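Local coordinates for endolysin (Escherichia coli O157 typing phage 15, PDB 7M5I), which probably degrades the host peptidoglycan as a muramidase of glycosyl hydrolase family 24, helping the phage to lyse the cell and release its progeny, at residues A[62-65]-A[66-69]; A[81-84]-A[85-89]; A[99-102]-A[103-106]; A[138-141]-A[142-145]. All coordinates share one frame; numbering follows the deposited sequence.

Contact 1: A[62-65]-A[66-69]; sequences QYLL and ADVE
The carbonyl oxygen of Tyr63 accepts the backbone N of Asp67 at 2.9 Å, one of three successive i to i+4 bonds in this turn of the long helix 57-78 of the phage lysozyme fold. The carboxylate of the same aspartate folds back over this oxygen: its CG lies beside the backbone N (chi1 -74°), which brings Asp67 CG to 3.1 Å from Tyr63 O. Carboxylate and carbonyl are both acceptors and make no bond to each other; Asp67 OD2 is instead hydrogen-bonded to Thr41 OG1, so the helix is tied to a preceding loop. One residue on, Leu64 O receives Val68 N at 2.9 Å. The side chains of this pair meet on the buried face, where Leu64 CD1 touches Val68 CG1 at 4.0 Å. Leu64 packs on Leu14 and Ile17 of helix 11-21, close to Glu21, the predicted proton donor/acceptor, while Tyr96 of helix 85-98 contacts Leu64, Asp67 and Val68. On the exposed side, Ala66 N reaches Gln62 O at 3.1 Å, and the methyl CB of Ala66 lies 3.7 Å from that same Gln62 O.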
ATOM      1  N   GLN A  62      15.769   0.226  -0.491  1.00 26.00           N
ATOM      2  CA  GLN A  62      16.078  -0.400   0.834  1.00 29.11           C
ATOM      3  C   GLN A  62      15.047   0.075   1.866  1.00 28.46           C
ATOM      4  O   GLN A  62      14.505  -0.778   2.643  1.00 28.33           O
ATOM      5  CB  GLN A  62      17.543  -0.143   1.192  1.00 34.60           C
ATOM      6  CG  GLN A  62      17.923  -0.415   2.645  1.00 42.62           C
ATOM      7  CD  GLN A  62      19.317   0.095   3.001  1.00 54.58           C
ATOM      8  OE1 GLN A  62      20.188   0.267   2.127  1.00 58.42           O
ATOM      9  NE2 GLN A  62      19.567   0.333   4.298  1.00 56.35           N
ATOM     10  N   TYR A  63      14.776   1.386   1.918  1.00 26.25           N
ATOM     11  CA  TYR A  63      13.880   1.953   2.941  1.00 25.78           C
ATOM     12  C   TYR A  63      12.460   1.478   2.679  1.00 26.66           C
ATOM     13  O   TYR A  63      11.724   1.238   3.650  1.00 29.48           O
ATOM     14  CB  TYR A  63      13.985   3.480   2.964  1.00 26.16           C
ATOM     15  CG  TYR A  63      15.368   3.996   3.231  1.00 26.74           C
ATOM     16  CD1 TYR A  63      16.284   3.288   3.981  1.00 32.30           C
ATOM     17  CD2 TYR A  63      15.750   5.214   2.718  1.00 27.14           C
ATOM     18  CE1 TYR A  63      17.581   3.740   4.168  1.00 34.59           C
ATOM     19  CE2 TYR A  63      17.034   5.699   2.911  1.00 28.84           C
ATOM     20  CZ  TYR A  63      17.928   4.983   3.669  1.00 32.49           C
ATOM     21  OH  TYR A  63      19.190   5.449   3.902  1.00 38.22           O
ATOM     22  N   LEU A  64      12.056   1.369   1.431  1.00 24.09           N
ATOM     23  CA  LEU A  64      10.666   0.958   1.077  1.00 25.33           C
ATOM     24  C   LEU A  64      10.513  -0.526   1.496  1.00 25.52           C
ATOM     25  O   LEU A  64       9.468  -0.865   2.141  1.00 26.88           O
ATOM     26  CB  LEU A  64      10.376   1.133  -0.403  1.00 24.99           C
ATOM     27  CG  LEU A  64       8.999   0.630  -0.853  1.00 24.93           C
ATOM     28  CD1 LEU A  64       7.897   1.458  -0.220  1.00 27.69           C
ATOM     29  CD2 LEU A  64       8.899   0.655  -2.373  1.00 25.19           C
ATOM     30  N   LEU A  65      11.491  -1.362   1.203  1.00 27.08           N
ATOM     31  CA  LEU A  65      11.469  -2.791   1.626  1.00 30.22           C
ATOM     32  C   LEU A  65      11.309  -2.889   3.152  1.00 31.80           C
ATOM     33  O   LEU A  65      10.505  -3.733   3.599  1.00 31.11           O
ATOM     34  CB  LEU A  65      12.726  -3.514   1.156  1.00 30.36           C
ATOM     35  CG  LEU A  65      12.784  -3.811  -0.342  1.00 31.52           C
ATOM     36  CD1 LEU A  65      14.152  -4.340  -0.723  1.00 33.64           C
ATOM     37  CD2 LEU A  65      11.666  -4.754  -0.754  1.00 33.34           C
ATOM     38  N   ALA A  66      12.011  -2.055   3.901  1.00 32.32           N
ATOM     39  CA  ALA A  66      11.972  -2.114   5.380  1.00 34.00           C
ATOM     40  C   ALA A  66      10.574  -1.640   5.823  1.00 35.18           C
ATOM     41  O   ALA A  66      10.007  -2.288   6.713  1.00 40.43           O
ATOM     42  CB  ALA A  66      13.047  -1.262   5.981  1.00 35.07           C
ATOM     43  N   ASP A  67      10.052  -0.575   5.198  1.00 34.51           N
ATOM     44  CA  ASP A  67       8.737   0.053   5.485  1.00 37.07           C
ATOM     45  C   ASP A  67       7.619  -1.005   5.295  1.00 36.36           C
ATOM     46  O   ASP A  67       6.643  -1.001   6.108  1.00 36.61           O
ATOM     47  CB  ASP A  67       8.393   1.188   4.521  1.00 39.50           C
ATOM     48  CG  ASP A  67       9.104   2.535   4.658  1.00 43.66           C
ATOM     49  OD1 ASP A  67       9.652   2.769   5.777  1.00 37.68           O
ATOM     50  OD2 ASP A  67       9.137   3.338   3.562  1.00 39.99           O
ATOM     51  N   VAL A  68       7.670  -1.810   4.224  1.00 32.10           N
ATOM     52  CA  VAL A  68       6.474  -2.614   3.803  1.00 32.63           C
ATOM     53  C   VAL A  68       6.427  -3.905   4.633  1.00 31.79           C
ATOM     54  O   VAL A  68       5.400  -4.537   4.638  1.00 32.67           O
ATOM     55  CB  VAL A  68       6.373  -3.012   2.320  1.00 32.56           C
ATOM     56  CG1 VAL A  68       6.296  -1.813   1.411  1.00 36.57           C
ATOM     57  CG2 VAL A  68       7.462  -3.925   1.889  1.00 31.15           C
ATOM     58  N   GLU A  69       7.493  -4.280   5.316  1.00 33.48           N
ATOM     59  CA  GLU A  69       7.661  -5.606   5.969  1.00 37.24           C
ATOM     60  C   GLU A  69       6.488  -5.889   6.919  1.00 36.72           C
ATOM     61  O   GLU A  69       5.907  -6.999   6.843  1.00 32.24           O
ATOM     62  CB  GLU A  69       9.034  -5.676   6.624  1.00 41.97           C
ATOM     63  CG  GLU A  69       9.553  -7.073   6.810  1.00 48.96           C
ATOM     64  CD  GLU A  69      10.837  -7.107   7.642  1.00 55.88           C
ATOM     65  OE1 GLU A  69      11.539  -6.053   7.716  1.00 58.61           O
ATOM     66  OE2 GLU A  69      11.095  -8.157   8.263  1.00 62.15           O
TER

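Contact 2: A[81-84]-A[85-89]; sequences VPTT and QNEFD
Thr84 and Glu87 form a capping box at the start of helix 85-98, each side chain taking the backbone N-H of the other residue. The threonine hydroxyl is set between its own backbone N and carbonyl carbon (chi1 65°), from where Thr84 OG1 accepts Glu87 N at 3.2 Å. In return the extended chain of Glu87 brings OE1 to Thr84 N at 3.0 Å. That N-H arrives from above the carboxylate plane, 52° out of it. A water bridges the same OE1 to Pro82 O, while OE2 makes a salt bridge with Lys117, so both carboxylate oxygens are held. Asn86 turns its amide back toward the cap (chi1 54°); a second water joins its ND2 to Thr84 OG1, and ND2 also donates to Ile152 O. In Thr83 the methyl CG2 packs 3.7 Å from Glu87 CB, whereas the hydroxyl donates from Thr83 OG1 to Val81 O at 2.8 Å and is also hydrogen-bonded to His112. The bent Gln85 side chain runs along the first turn; its NE2 bonds Gln8 O and also Asp89 OD1, the latter at 3.0 Å with the acceptor in the amide plane of Gln85.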
ATOM      1  N   VAL A  81      -7.439 -18.029   3.436  1.00 37.17           N
ATOM      2  CA  VAL A  81      -7.678 -18.887   2.250  1.00 37.68           C
ATOM      3  C   VAL A  81      -6.464 -18.810   1.343  1.00 35.42           C
ATOM      4  O   VAL A  81      -5.730 -17.819   1.340  1.00 35.44           O
ATOM      5  CB  VAL A  81      -8.939 -18.494   1.468  1.00 37.19           C
ATOM      6  CG1 VAL A  81     -10.205 -18.695   2.331  1.00 39.50           C
ATOM      7  CG2 VAL A  81      -8.832 -17.089   0.876  1.00 35.97           C
ATOM      8  N   PRO A  82      -6.261 -19.823   0.502  1.00 34.50           N
ATOM      9  CA  PRO A  82      -5.271 -19.755  -0.568  1.00 34.21           C
ATOM     10  C   PRO A  82      -5.492 -18.525  -1.435  1.00 34.12           C
ATOM     11  O   PRO A  82      -6.606 -18.229  -1.755  1.00 34.59           O
ATOM     12  CB  PRO A  82      -5.489 -21.069  -1.350  1.00 35.37           C
ATOM     13  CG  PRO A  82      -6.048 -21.983  -0.334  1.00 37.26           C
ATOM     14  CD  PRO A  82      -6.942 -21.123   0.550  1.00 36.98           C
ATOM     15  N   THR A  83      -4.389 -17.825  -1.724  1.00 32.16           N
ATOM     16  CA  THR A  83      -4.346 -16.474  -2.280  1.00 31.22           C
ATOM     17  C   THR A  83      -3.287 -16.453  -3.388  1.00 28.96           C
ATOM     18  O   THR A  83      -2.134 -16.876  -3.124  1.00 29.82           O
ATOM     19  CB  THR A  83      -4.039 -15.490  -1.145  1.00 30.29           C
ATOM     20  OG1 THR A  83      -5.116 -15.568  -0.210  1.00 31.03           O
ATOM     21  CG2 THR A  83      -3.898 -14.077  -1.652  1.00 29.12           C
ATOM     22  N   THR A  84      -3.643 -15.943  -4.555  1.00 29.81           N
ATOM     23  CA  THR A  84      -2.711 -15.822  -5.700  1.00 30.84           C
ATOM     24  C   THR A  84      -1.705 -14.707  -5.442  1.00 30.47           C
ATOM     25  O   THR A  84      -1.976 -13.840  -4.592  1.00 29.52           O
ATOM     26  CB  THR A  84      -3.440 -15.572  -7.022  1.00 32.84           C
ATOM     27  OG1 THR A  84      -4.074 -14.291  -6.925  1.00 31.10           O
ATOM     28  CG2 THR A  84      -4.460 -16.637  -7.355  1.00 35.55           C
ATOM     29  N   GLN A  85      -0.566 -14.741  -6.113  1.00 30.19           N
ATOM     30  CA  GLN A  85       0.485 -13.727  -5.887  1.00 29.13           C
ATOM     31  C   GLN A  85      -0.084 -12.335  -6.141  1.00 27.65           C
ATOM     32  O   GLN A  85       0.269 -11.404  -5.392  1.00 25.92           O
ATOM     33  CB  GLN A  85       1.691 -13.990  -6.789  1.00 29.25           C
ATOM     34  CG  GLN A  85       2.853 -13.071  -6.460  1.00 30.35           C
ATOM     35  CD  GLN A  85       3.349 -13.218  -5.033  1.00 31.68           C
ATOM     36  OE1 GLN A  85       3.729 -14.311  -4.544  1.00 31.89           O
ATOM     37  NE2 GLN A  85       3.338 -12.118  -4.326  1.00 30.07           N
ATOM     38  N   ASN A  86      -0.889 -12.169  -7.191  1.00 26.74           N
ATOM     39  CA  ASN A  86      -1.413 -10.834  -7.587  1.00 25.83           C
ATOM     40  C   ASN A  86      -2.454 -10.411  -6.555  1.00 24.43           C
ATOM     41  O   ASN A  86      -2.529  -9.223  -6.237  1.00 23.77           O
ATOM     42  CB  ASN A  86      -1.934 -10.815  -9.022  1.00 26.31           C
ATOM     43  CG  ASN A  86      -2.959 -11.877  -9.299  1.00 27.60           C
ATOM     44  OD1 ASN A  86      -2.565 -13.044  -9.415  1.00 29.19           O
ATOM     45  ND2 ASN A  86      -4.225 -11.512  -9.437  1.00 26.47           N
ATOM     46  N   GLU A  87      -3.272 -11.309  -6.027  1.00 26.95           N
ATOM     47  CA  GLU A  87      -4.212 -10.949  -4.945  1.00 26.97           C
ATOM     48  C   GLU A  87      -3.422 -10.457  -3.728  1.00 27.01           C
ATOM     49  O   GLU A  87      -3.770  -9.367  -3.168  1.00 26.28           O
ATOM     50  CB  GLU A  87      -5.083 -12.124  -4.549  1.00 28.68           C
ATOM     51  CG  GLU A  87      -6.151 -12.462  -5.566  1.00 30.17           C
ATOM     52  CD  GLU A  87      -6.764 -13.853  -5.379  1.00 33.65           C
ATOM     53  OE1 GLU A  87      -6.315 -14.580  -4.436  1.00 32.77           O
ATOM     54  OE2 GLU A  87      -7.713 -14.168  -6.109  1.00 32.50           O
ATOM     55  N   PHE A  88      -2.366 -11.175  -3.356  1.00 28.27           N
ATOM     56  CA  PHE A  88      -1.504 -10.790  -2.204  1.00 28.01           C
ATOM     57  C   PHE A  88      -0.873  -9.420  -2.494  1.00 26.61           C
ATOM     58  O   PHE A  88      -0.945  -8.513  -1.596  1.00 26.53           O
ATOM     59  CB  PHE A  88      -0.421 -11.826  -1.943  1.00 27.89           C
ATOM     60  CG  PHE A  88       0.337 -11.544  -0.679  1.00 28.99           C
ATOM     61  CD1 PHE A  88      -0.248 -11.771   0.572  1.00 30.99           C
ATOM     62  CD2 PHE A  88       1.619 -11.044  -0.721  1.00 29.24           C
ATOM     63  CE1 PHE A  88       0.468 -11.558   1.744  1.00 31.60           C
ATOM     64  CE2 PHE A  88       2.335 -10.833   0.453  1.00 30.25           C
ATOM     65  CZ  PHE A  88       1.741 -11.071   1.678  1.00 29.89           C
ATOM     66  N   ASP A  89      -0.293  -9.231  -3.667  1.00 24.54           N
ATOM     67  CA  ASP A  89       0.354  -7.944  -4.016  1.00 24.90           C
ATOM     68  C   ASP A  89      -0.637  -6.784  -3.847  1.00 25.32           C
ATOM     69  O   ASP A  89      -0.260  -5.706  -3.255  1.00 22.82           O
ATOM     70  CB  ASP A  89       0.949  -7.943  -5.409  1.00 26.29           C
ATOM     71  CG  ASP A  89       2.151  -8.832  -5.621  1.00 27.43           C
ATOM     72  OD1 ASP A  89       2.826  -9.221  -4.622  1.00 27.47           O
ATOM     73  OD2 ASP A  89       2.424  -9.130  -6.840  1.00 27.33           O
TER
HETATM   74  O   HOH W   1      -8.074 -16.334  -3.131  1.00 35.62           O
HETATM   75  O   HOH W   2      -5.832 -13.964  -9.219  1.00 32.17           O

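Contact 3: A[99-102]-A[103-106]; sequences GITA and MQDS
Ile100 and Gln104 lie side by side one turn apart in the short helix 100-104, joined by backbone and side-chain contacts. Three backbone bonds build the turn. Gln104 N to Ile100 O is the shortest at 2.9 Å, while Met103 N to Gly99 O and Asp105 N to Thr101 O are each 3.2 Å. The series stops there, since Ala102 O meets Ser106 N at a poor angle. Ser106 turns to Met103 O instead and grips it twice, through Ser106 N at 3.1 Å and Ser106 OG at 2.7 Å. Among the van der Waals contacts, the Ile100 methyl CG2, anti to its backbone N (chi1 of the CG1 branch -68°), presses on the Gln104 amide, with CG2 to NE2 at 3.3 Å, and Thr101 CG2 comes 3.9 Å from Asp105 OD2. Inward, Ile100 packs on Phe71 and Ala74 of helix 57-78, and the bent Met103 chain reaches Ala78, Phe108 and Ile109. Gly99, with positive phi, ends helix 85-98 and occupies the N-cap position of helix 100-104; Ser106 OG accepts Ile109 N as the N-cap of helix 107-113, in the helical part of the phage lysozyme fold.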
ATOM      1  N   GLY A  99      -3.469   1.336   6.146  1.00 31.75           N
ATOM      2  CA  GLY A  99      -2.949   0.860   7.432  1.00 33.65           C
ATOM      3  C   GLY A  99      -3.524  -0.499   7.830  1.00 33.96           C
ATOM      4  O   GLY A  99      -4.593  -0.909   7.315  1.00 33.37           O
ATOM      5  N   ILE A 100      -2.905  -1.068   8.835  1.00 36.24           N
ATOM      6  CA  ILE A 100      -3.142  -2.465   9.283  1.00 37.02           C
ATOM      7  C   ILE A 100      -4.541  -2.574   9.878  1.00 39.00           C
ATOM      8  O   ILE A 100      -5.284  -3.468   9.463  1.00 36.79           O
ATOM      9  CB  ILE A 100      -2.015  -2.911  10.229  1.00 39.36           C
ATOM     10  CG1 ILE A 100      -0.688  -3.034   9.469  1.00 37.47           C
ATOM     11  CG2 ILE A 100      -2.410  -4.227  10.894  1.00 39.94           C
ATOM     12  CD1 ILE A 100       0.493  -3.391  10.331  1.00 42.03           C
ATOM     13  N   THR A 101      -4.892  -1.741  10.871  1.00 39.55           N
ATOM     14  CA  THR A 101      -6.210  -1.823  11.537  1.00 43.89           C
ATOM     15  C   THR A 101      -7.350  -1.700  10.528  1.00 40.96           C
ATOM     16  O   THR A 101      -8.322  -2.498  10.647  1.00 41.21           O
ATOM     17  CB  THR A 101      -6.373  -0.815  12.677  1.00 44.19           C
ATOM     18  OG1 THR A 101      -5.454  -1.250  13.667  1.00 48.13           O
ATOM     19  CG2 THR A 101      -7.779  -0.828  13.224  1.00 48.26           C
ATOM     20  N   ALA A 102      -7.232  -0.801   9.544  1.00 38.16           N
ATOM     21  CA  ALA A 102      -8.328  -0.557   8.585  1.00 36.06           C
ATOM     22  C   ALA A 102      -8.511  -1.834   7.751  1.00 35.12           C
ATOM     23  O   ALA A 102      -9.657  -2.209   7.481  1.00 34.14           O
ATOM     24  CB  ALA A 102      -7.953   0.611   7.704  1.00 34.47           C
ATOM     25  N   MET A 103      -7.400  -2.409   7.295  1.00 34.49           N
ATOM     26  CA  MET A 103      -7.448  -3.667   6.489  1.00 33.75           C
ATOM     27  C   MET A 103      -8.071  -4.771   7.343  1.00 35.38           C
ATOM     28  O   MET A 103      -8.948  -5.499   6.842  1.00 36.14           O
ATOM     29  CB  MET A 103      -6.050  -4.062   6.025  1.00 32.59           C
ATOM     30  CG  MET A 103      -5.988  -5.419   5.321  1.00 31.76           C
ATOM     31  SD  MET A 103      -5.884  -6.842   6.435  1.00 36.20           S
ATOM     32  CE  MET A 103      -4.257  -6.631   7.120  1.00 34.11           C
ATOM     33  N   GLN A 104      -7.635  -4.915   8.589  1.00 38.67           N
ATOM     34  CA  GLN A 104      -8.066  -6.065   9.447  1.00 41.86           C
ATOM     35  C   GLN A 104      -9.585  -6.086   9.612  1.00 43.60           C
ATOM     36  O   GLN A 104     -10.177  -7.171   9.658  1.00 43.57           O
ATOM     37  CB  GLN A 104      -7.368  -6.039  10.795  1.00 44.88           C
ATOM     38  CG  GLN A 104      -5.912  -6.435  10.692  1.00 46.69           C
ATOM     39  CD  GLN A 104      -5.194  -6.182  11.985  1.00 50.45           C
ATOM     40  OE1 GLN A 104      -5.679  -5.435  12.841  1.00 51.53           O
ATOM     41  NE2 GLN A 104      -4.016  -6.789  12.103  1.00 50.72           N
ATOM     42  N   ASP A 105     -10.201  -4.923   9.732  1.00 45.12           N
ATOM     43  CA  ASP A 105     -11.640  -4.765  10.030  1.00 49.35           C
ATOM     44  C   ASP A 105     -12.431  -4.496   8.753  1.00 44.53           C
ATOM     45  O   ASP A 105     -13.637  -4.319   8.878  1.00 45.05           O
ATOM     46  CB  ASP A 105     -11.839  -3.679  11.092  1.00 55.22           C
ATOM     47  CG  ASP A 105     -11.212  -4.011  12.432  1.00 63.96           C
ATOM     48  OD1 ASP A 105     -10.943  -5.208  12.689  1.00 67.17           O
ATOM     49  OD2 ASP A 105     -11.022  -3.060  13.243  1.00 77.46           O
ATOM     50  N   SER A 106     -11.804  -4.546   7.580  1.00 41.27           N
ATOM     51  CA  SER A 106     -12.415  -4.156   6.283  1.00 39.57           C
ATOM     52  C   SER A 106     -13.439  -5.193   5.819  1.00 39.71           C
ATOM     53  O   SER A 106     -13.266  -6.365   6.089  1.00 42.34           O
ATOM     54  CB  SER A 106     -11.358  -3.955   5.216  1.00 38.52           C
ATOM     55  OG  SER A 106     -10.713  -5.181   4.861  1.00 35.07           O
TER

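Contact 4: A[138-141]-A[142-145]; sequences TSNG and LKNR
The flat carboxamide of Asn140 meets the aliphatic chain of Lys143 at its oxygen end rather than over a face: Lys143 CD lies close to the amide plane, 3.9 Å from Asn140 OD1. The methyl of Thr138 crosses the same chain obliquely, CG2 3.7 Å from Lys143 CD, so the lysine methylenes are contacted by both residues. The second amide, that of Asn144, is turned away from the preceding residues and uses OD1 to accept Arg147 NE. The Arg145 chain, extended from CG to NE, carries its guanidinium away from residues 138-141, and NE makes a salt bridge with Glu149. Arg145 thus lies next to Glu21, the predicted proton donor/acceptor, to which NH1 makes only a long, weak ion pair. The helix itself begins with an N-cap. Ser139 OG, anti to its backbone N (chi1 164°), accepts Leu142 N at 3.1 Å in a nearly straight bond of 166°. Leu142 CG rests 3.6 Å from the same hydroxyl oxygen. Regular backbone bonds then take over, with Lys143 N to Ser139 O at 2.9 Å and Arg145 N to Gly141 O at 3.0 Å. The turn thus joins strand 135-138 to helix 140-155, with Thr138 and Leu142 packing on strand 129-132, and Leu142 and Arg145 meeting Asn97 of helix 85-98.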
ATOM      1  N   THR A 138     -13.614  12.910  -0.840  1.00 36.31           N
ATOM      2  CA  THR A 138     -13.160  11.897  -1.831  1.00 34.21           C
ATOM      3  C   THR A 138     -11.877  12.383  -2.505  1.00 32.85           C
ATOM      4  O   THR A 138     -11.834  13.564  -2.964  1.00 36.07           O
ATOM      5  CB  THR A 138     -14.262  11.600  -2.843  1.00 37.48           C
ATOM      6  OG1 THR A 138     -15.435  11.179  -2.142  1.00 40.10           O
ATOM      7  CG2 THR A 138     -13.841  10.532  -3.832  1.00 38.27           C
ATOM      8  N   SER A 139     -10.823  11.583  -2.506  1.00 29.19           N
ATOM      9  CA  SER A 139      -9.543  11.862  -3.180  1.00 28.51           C
ATOM     10  C   SER A 139      -9.554  11.205  -4.573  1.00 32.13           C
ATOM     11  O   SER A 139      -9.610   9.963  -4.640  1.00 29.18           O
ATOM     12  CB  SER A 139      -8.391  11.399  -2.395  1.00 26.86           C
ATOM     13  OG  SER A 139      -7.222  11.318  -3.157  1.00 25.57           O
ATOM     14  N   ASN A 140      -9.432  11.997  -5.631  1.00 31.58           N
ATOM     15  CA  ASN A 140      -9.343  11.443  -7.013  1.00 31.88           C
ATOM     16  C   ASN A 140      -8.086  10.603  -7.126  1.00 29.11           C
ATOM     17  O   ASN A 140      -8.157   9.538  -7.796  1.00 28.36           O
ATOM     18  CB  ASN A 140      -9.457  12.541  -8.058  1.00 35.15           C
ATOM     19  CG  ASN A 140     -10.866  13.067  -8.171  1.00 41.05           C
ATOM     20  OD1 ASN A 140     -11.865  12.436  -7.758  1.00 46.15           O
ATOM     21  ND2 ASN A 140     -10.956  14.240  -8.773  1.00 46.02           N
ATOM     22  N   GLY A 141      -6.969  10.981  -6.505  1.00 24.62           N
ATOM     23  CA  GLY A 141      -5.719  10.201  -6.506  1.00 25.66           C
ATOM     24  C   GLY A 141      -5.929   8.830  -5.904  1.00 25.07           C
ATOM     25  O   GLY A 141      -5.469   7.840  -6.456  1.00 23.23           O
ATOM     26  N   LEU A 142      -6.639   8.769  -4.771  1.00 24.71           N
ATOM     27  CA  LEU A 142      -6.952   7.480  -4.151  1.00 24.67           C
ATOM     28  C   LEU A 142      -7.909   6.683  -5.066  1.00 25.56           C
ATOM     29  O   LEU A 142      -7.719   5.456  -5.143  1.00 24.77           O
ATOM     30  CB  LEU A 142      -7.579   7.654  -2.770  1.00 27.01           C
ATOM     31  CG  LEU A 142      -6.584   8.073  -1.687  1.00 27.45           C
ATOM     32  CD1 LEU A 142      -7.297   8.098  -0.333  1.00 31.20           C
ATOM     33  CD2 LEU A 142      -5.377   7.175  -1.659  1.00 30.05           C
ATOM     34  N   LYS A 143      -8.906   7.313  -5.662  1.00 25.04           N
ATOM     35  CA  LYS A 143      -9.785   6.555  -6.597  1.00 26.79           C
ATOM     36  C   LYS A 143      -8.919   5.907  -7.675  1.00 25.39           C
ATOM     37  O   LYS A 143      -9.204   4.741  -8.040  1.00 25.05           O
ATOM     38  CB  LYS A 143     -10.858   7.438  -7.218  1.00 28.45           C
ATOM     39  CG  LYS A 143     -11.965   7.866  -6.273  1.00 32.73           C
ATOM     40  CD  LYS A 143     -12.926   8.774  -6.965  1.00 36.45           C
ATOM     41  CE  LYS A 143     -14.010   8.124  -7.753  1.00 43.84           C
ATOM     42  NZ  LYS A 143     -15.081   9.156  -7.927  1.00 47.95           N
ATOM     43  N   ASN A 144      -7.937   6.626  -8.204  1.00 25.38           N
ATOM     44  CA  ASN A 144      -7.067   6.062  -9.274  1.00 25.01           C
ATOM     45  C   ASN A 144      -6.256   4.892  -8.732  1.00 25.11           C
ATOM     46  O   ASN A 144      -6.131   3.832  -9.405  1.00 24.72           O
ATOM     47  CB  ASN A 144      -6.232   7.153  -9.905  1.00 25.77           C
ATOM     48  CG  ASN A 144      -5.691   6.750 -11.255  1.00 28.52           C
ATOM     49  OD1 ASN A 144      -6.385   6.054 -12.026  1.00 29.10           O
ATOM     50  ND2 ASN A 144      -4.522   7.286 -11.547  1.00 30.49           N
ATOM     51  N   ARG A 145      -5.649   5.069  -7.554  1.00 23.22           N
ATOM     52  CA  ARG A 145      -4.842   4.017  -6.934  1.00 22.26           C
ATOM     53  C   ARG A 145      -5.737   2.819  -6.659  1.00 21.72           C
ATOM     54  O   ARG A 145      -5.295   1.685  -6.983  1.00 23.46           O
ATOM     55  CB  ARG A 145      -4.162   4.517  -5.668  1.00 22.32           C
ATOM     56  CG  ARG A 145      -3.359   3.435  -4.972  1.00 22.08           C
ATOM     57  CD  ARG A 145      -2.555   3.989  -3.803  1.00 25.07           C
ATOM     58  NE  ARG A 145      -1.812   2.938  -3.153  1.00 25.41           N
ATOM     59  CZ  ARG A 145      -0.746   3.148  -2.400  1.00 29.38           C
ATOM     60  NH1 ARG A 145      -0.312   4.392  -2.193  1.00 25.01           N
ATOM     61  NH2 ARG A 145      -0.113   2.124  -1.855  1.00 27.42           N
TER

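From the N terminus, contact 1 lies largely in the first half of helix 57-78, and contact 2 follows where the loop after that helix turns into helix 85-98. Contact 3 forms the short helix after helix 85-98, and contact 4 starts helix 140-155 after the 129-138 hairpin. All four are local and in series: none nests in or crosses another, and none closes a long loop. Their atoms do not touch, with centres 17 to 23 Å apart. Helices relate them: helix 57-78 carries contact 1 and receives side chains from contacts 2 and 3, while helix 85-98 begins in contact 2 and meets contacts 1 and 4. Contacts 1 and 4 lie on opposite sides of the chain's centre, yet both approach Glu21.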